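Local coordinates for type 3 secretion system chaperone YscE (Yersinia pestis, PDB 2P58), which acts with YscG as a cytoplasmic chaperone that keeps the type III secretion needle protein YscF from polymerising prematurely, at residues 29-34 against 41-46. Numbering follows the deposited sequence.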
ATOM      1  N   LYS A  29      27.676  -0.537   5.777  1.00 18.52           N
ATOM      2  CA  LYS A  29      28.895   0.168   6.216  1.00 20.56           C
ATOM      3  C   LYS A  29      28.606   0.935   7.525  1.00 21.71           C
ATOM      4  O   LYS A  29      29.443   0.972   8.441  1.00 21.08           O
ATOM      5  CB  LYS A  29      29.385   1.116   5.120  1.00 22.34           C
ATOM      6  CG  LYS A  29      30.001   0.349   3.970  1.00 27.44           C
ATOM      7  CD  LYS A  29      30.509   1.276   2.857  1.00 33.03           C
ATOM      8  CE  LYS A  29      30.862   0.482   1.585  1.00 33.59           C
ATOM      9  NZ  LYS A  29      30.897   1.425   0.415  1.00 36.08           N
ATOM     10  N   ASP A  30      27.424   1.545   7.632  1.00 19.99           N
ATOM     11  CA  ASP A  30      27.076   2.237   8.873  1.00 19.59           C
ATOM     12  C   ASP A  30      27.012   1.219  10.033  1.00 17.32           C
ATOM     13  O   ASP A  30      27.340   1.533  11.159  1.00 18.42           O
ATOM     14  CB  ASP A  30      25.695   2.938   8.785  1.00 22.55           C
ATOM     15  CG  ASP A  30      25.691   4.146   7.845  1.00 28.34           C
ATOM     16  OD1 ASP A  30      26.781   4.618   7.456  1.00 30.13           O
ATOM     17  OD2 ASP A  30      24.584   4.625   7.498  1.00 30.32           O
HETATM   18  N   MSE A  31      26.590  -0.004   9.750  1.00 15.71           N
HETATM   19  CA  MSE A  31      26.486  -1.009  10.792  1.00 17.60           C
HETATM   20  C   MSE A  31      27.848  -1.525  11.298  1.00 19.47           C
HETATM   21  O   MSE A  31      27.909  -2.337  12.232  1.00 18.46           O
HETATM   22  CB  MSE A  31      25.612  -2.167  10.306  1.00 16.48           C
HETATM   23  CG  MSE A  31      24.140  -1.727  10.031  1.00 15.82           C
HETATM   24 SE   MSE A  31      23.034  -3.030   9.301  1.00 13.62          SE
HETATM   25  CE  MSE A  31      22.897  -4.066  10.645  1.00 18.19           C
HETATM   26  N   MSE A  32      28.921  -1.074  10.666  1.00 19.61           N
HETATM   27  CA  MSE A  32      30.252  -1.475  11.117  1.00 19.08           C
HETATM   28  C   MSE A  32      30.763  -0.455  12.156  1.00 21.39           C
HETATM   29  O   MSE A  32      31.812  -0.644  12.796  1.00 18.88           O
HETATM   30  CB  MSE A  32      31.206  -1.569   9.909  1.00 21.96           C
HETATM   31  CG  MSE A  32      31.004  -2.844   9.074  1.00 20.01           C
HETATM   32 SE   MSE A  32      31.036  -4.428   9.991  1.00 19.30          SE
HETATM   33  CE  MSE A  32      32.866  -4.398  10.614  1.00 21.76           C
ATOM     34  N   ARG A  33      29.993   0.613  12.356  1.00 19.51           N
ATOM     35  CA  ARG A  33      30.398   1.679  13.266  1.00 21.49           C
ATOM     36  C   ARG A  33      30.175   1.382  14.719  1.00 20.42           C
ATOM     37  O   ARG A  33      30.742   2.054  15.582  1.00 20.33           O
ATOM     38  CB  ARG A  33      29.649   2.978  12.959  1.00 24.55           C
ATOM     39  CG  ARG A  33      30.010   3.616  11.658  1.00 31.22           C
ATOM     40  CD  ARG A  33      29.001   4.723  11.319  1.00 37.15           C
ATOM     41  NE  ARG A  33      29.285   5.283  10.002  1.00 41.04           N
ATOM     42  CZ  ARG A  33      28.560   6.220   9.401  1.00 44.15           C
ATOM     43  NH1 ARG A  33      27.477   6.716   9.994  1.00 43.03           N
ATOM     44  NH2 ARG A  33      28.942   6.678   8.208  1.00 45.71           N
ATOM     45  N   GLY A  34      29.321   0.408  14.996  1.00 18.43           N
ATOM     46  CA  GLY A  34      29.017   0.094  16.373  1.00 16.82           C
ATOM     47  C   GLY A  34      27.848   0.968  16.793  1.00 17.28           C
ATOM     48  O   GLY A  34      27.412   1.830  16.021  1.00 17.60           O
ATOM     49  N   GLN A  41      18.487  -2.188  16.283  1.00 19.77           N
ATOM     50  CA  GLN A  41      17.117  -2.610  16.003  1.00 20.23           C
ATOM     51  C   GLN A  41      16.646  -1.767  14.831  1.00 18.50           C
ATOM     52  O   GLN A  41      16.010  -2.299  13.913  1.00 20.18           O
ATOM     53  CB  GLN A  41      16.222  -2.452  17.243  1.00 21.79           C
ATOM     54  CG  GLN A  41      16.629  -3.492  18.299  1.00 28.49           C
ATOM     55  CD  GLN A  41      16.178  -3.175  19.700  1.00 33.17           C
ATOM     56  OE1 GLN A  41      16.722  -3.720  20.680  1.00 34.58           O
ATOM     57  NE2 GLN A  41      15.177  -2.309  19.821  1.00 34.12           N
ATOM     58  N   VAL A  42      16.998  -0.484  14.828  1.00 16.45           N
ATOM     59  CA  VAL A  42      16.629   0.424  13.744  1.00 17.06           C
ATOM     60  C   VAL A  42      17.305  -0.032  12.449  1.00 19.01           C
ATOM     61  O   VAL A  42      16.658  -0.217  11.415  1.00 16.54           O
ATOM     62  CB  VAL A  42      17.061   1.900  14.054  1.00 19.00           C
ATOM     63  CG1 VAL A  42      16.834   2.811  12.833  1.00 19.64           C
ATOM     64  CG2 VAL A  42      16.273   2.428  15.244  1.00 16.99           C
ATOM     65  N   TRP A  43      18.620  -0.226  12.501  1.00 16.63           N
ATOM     66  CA  TRP A  43      19.332  -0.640  11.289  1.00 18.08           C
ATOM     67  C   TRP A  43      18.899  -2.003  10.741  1.00 17.55           C
ATOM     68  O   TRP A  43      18.857  -2.182   9.516  1.00 20.14           O
ATOM     69  CB  TRP A  43      20.843  -0.647  11.545  1.00 15.48           C
ATOM     70  CG  TRP A  43      21.470   0.717  11.671  1.00 17.10           C
ATOM     71  CD1 TRP A  43      21.085   1.880  11.038  1.00 16.07           C
ATOM     72  CD2 TRP A  43      22.695   1.018  12.344  1.00 15.99           C
ATOM     73  NE1 TRP A  43      22.004   2.873  11.271  1.00 16.29           N
ATOM     74  CE2 TRP A  43      23.006   2.374  12.063  1.00 17.55           C
ATOM     75  CE3 TRP A  43      23.564   0.272  13.157  1.00 15.29           C
ATOM     76  CZ2 TRP A  43      24.157   3.003  12.561  1.00 17.74           C
ATOM     77  CZ3 TRP A  43      24.707   0.899  13.655  1.00 16.00           C
ATOM     78  CH2 TRP A  43      24.988   2.256  13.348  1.00 14.17           C
ATOM     79  N   GLN A  44      18.611  -2.969  11.614  1.00 16.91           N
ATOM     80  CA  GLN A  44      18.168  -4.297  11.175  1.00 18.82           C
ATOM     81  C   GLN A  44      16.829  -4.162  10.441  1.00 18.36           C
ATOM     82  O   GLN A  44      16.618  -4.804   9.415  1.00 17.34           O
ATOM     83  CB  GLN A  44      17.985  -5.261  12.350  1.00 21.00           C
ATOM     84  CG  GLN A  44      17.405  -6.674  11.991  1.00 27.02           C
ATOM     85  CD  GLN A  44      15.849  -6.765  11.923  1.00 34.20           C
ATOM     86  OE1 GLN A  44      15.126  -6.218  12.767  1.00 36.83           O
ATOM     87  NE2 GLN A  44      15.343  -7.499  10.926  1.00 36.95           N
ATOM     88  N   ARG A  45      15.949  -3.311  10.956  1.00 16.10           N
ATOM     89  CA  ARG A  45      14.645  -3.124  10.314  1.00 16.41           C
ATOM     90  C   ARG A  45      14.809  -2.542   8.935  1.00 12.97           C
ATOM     91  O   ARG A  45      14.117  -2.942   7.987  1.00 12.15           O
ATOM     92  CB  ARG A  45      13.777  -2.143  11.106  1.00 19.03           C
ATOM     93  CG  ARG A  45      12.439  -2.702  11.492  1.00 28.81           C
ATOM     94  CD  ARG A  45      12.654  -3.723  12.583  1.00 31.46           C
ATOM     95  NE  ARG A  45      11.666  -3.557  13.653  1.00 37.35           N
ATOM     96  CZ  ARG A  45      11.860  -3.897  14.924  1.00 39.40           C
ATOM     97  NH1 ARG A  45      13.013  -4.426  15.331  1.00 39.98           N
ATOM     98  NH2 ARG A  45      10.888  -3.702  15.800  1.00 42.13           N
ATOM     99  N   GLU A  46      15.685  -1.549   8.833  1.00 13.25           N
ATOM    100  CA  GLU A  46      15.906  -0.906   7.547  1.00 13.95           C
ATOM    101  C   GLU A  46      16.549  -1.877   6.589  1.00 13.51           C
ATOM    102  O   GLU A  46      16.168  -1.953   5.426  1.00 13.60           O
ATOM    103  CB  GLU A  46      16.786   0.363   7.660  1.00 16.55           C
ATOM    104  CG  GLU A  46      16.627   1.182   6.385  1.00 22.39           C
ATOM    105  CD  GLU A  46      17.529   2.384   6.271  1.00 27.62           C
ATOM    106  OE1 GLU A  46      18.158   2.766   7.269  1.00 25.64           O
ATOM    107  OE2 GLU A  46      17.591   2.941   5.148  1.00 32.95           O
TER
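The indole of Trp43 reaches across a helical hairpin and lies against the backbone and side chains of Asp30 and Met31, near the C-terminal end of helix 10-30; the other arm of the hairpin is helix 37-60. Selenomethionine Met31 and Trp43 run alongside one another in opposite directions, and CG of Met31 sits 3.4 Å above the indole plane, toward its rim and 3.8 Å from Trp43 CE3. With CG of Met31 beside its own backbone N (chi1 -64°), the chain extends toward the root of the tryptophan, then bends at chi3 (70°). Its SE packs at 3.9 Å on Trp43 CB and makes a separate, oblique Met-aromatic contact with the five-membered ring, 5.5 Å from its centroid. The Met31 CA adds a CH-pi interaction over the six-membered ring, 4.3 Å from its centroid, while CB of Asp30 lies over the same face near CZ2.

No hydrogen bond links the two segments. The Asp30 carboxylate forms salt bridges, OD2 with Lys26 and OD1 with Arg33, the latter oxygen lying over the guanidinium face with no N-H pointing at it. A type I turn from Asp30 to Arg33 brings the chain round to Gly34. Tyr40 OH hydrogen-bonds with Met31 O, and its ring packs edge-to-face with that of Trp43. At the far end of the indole, CH2 of Trp43 meets Asp30 O at 3.3 Å and, near the ring plane, Gly34 O at 3.6 Å.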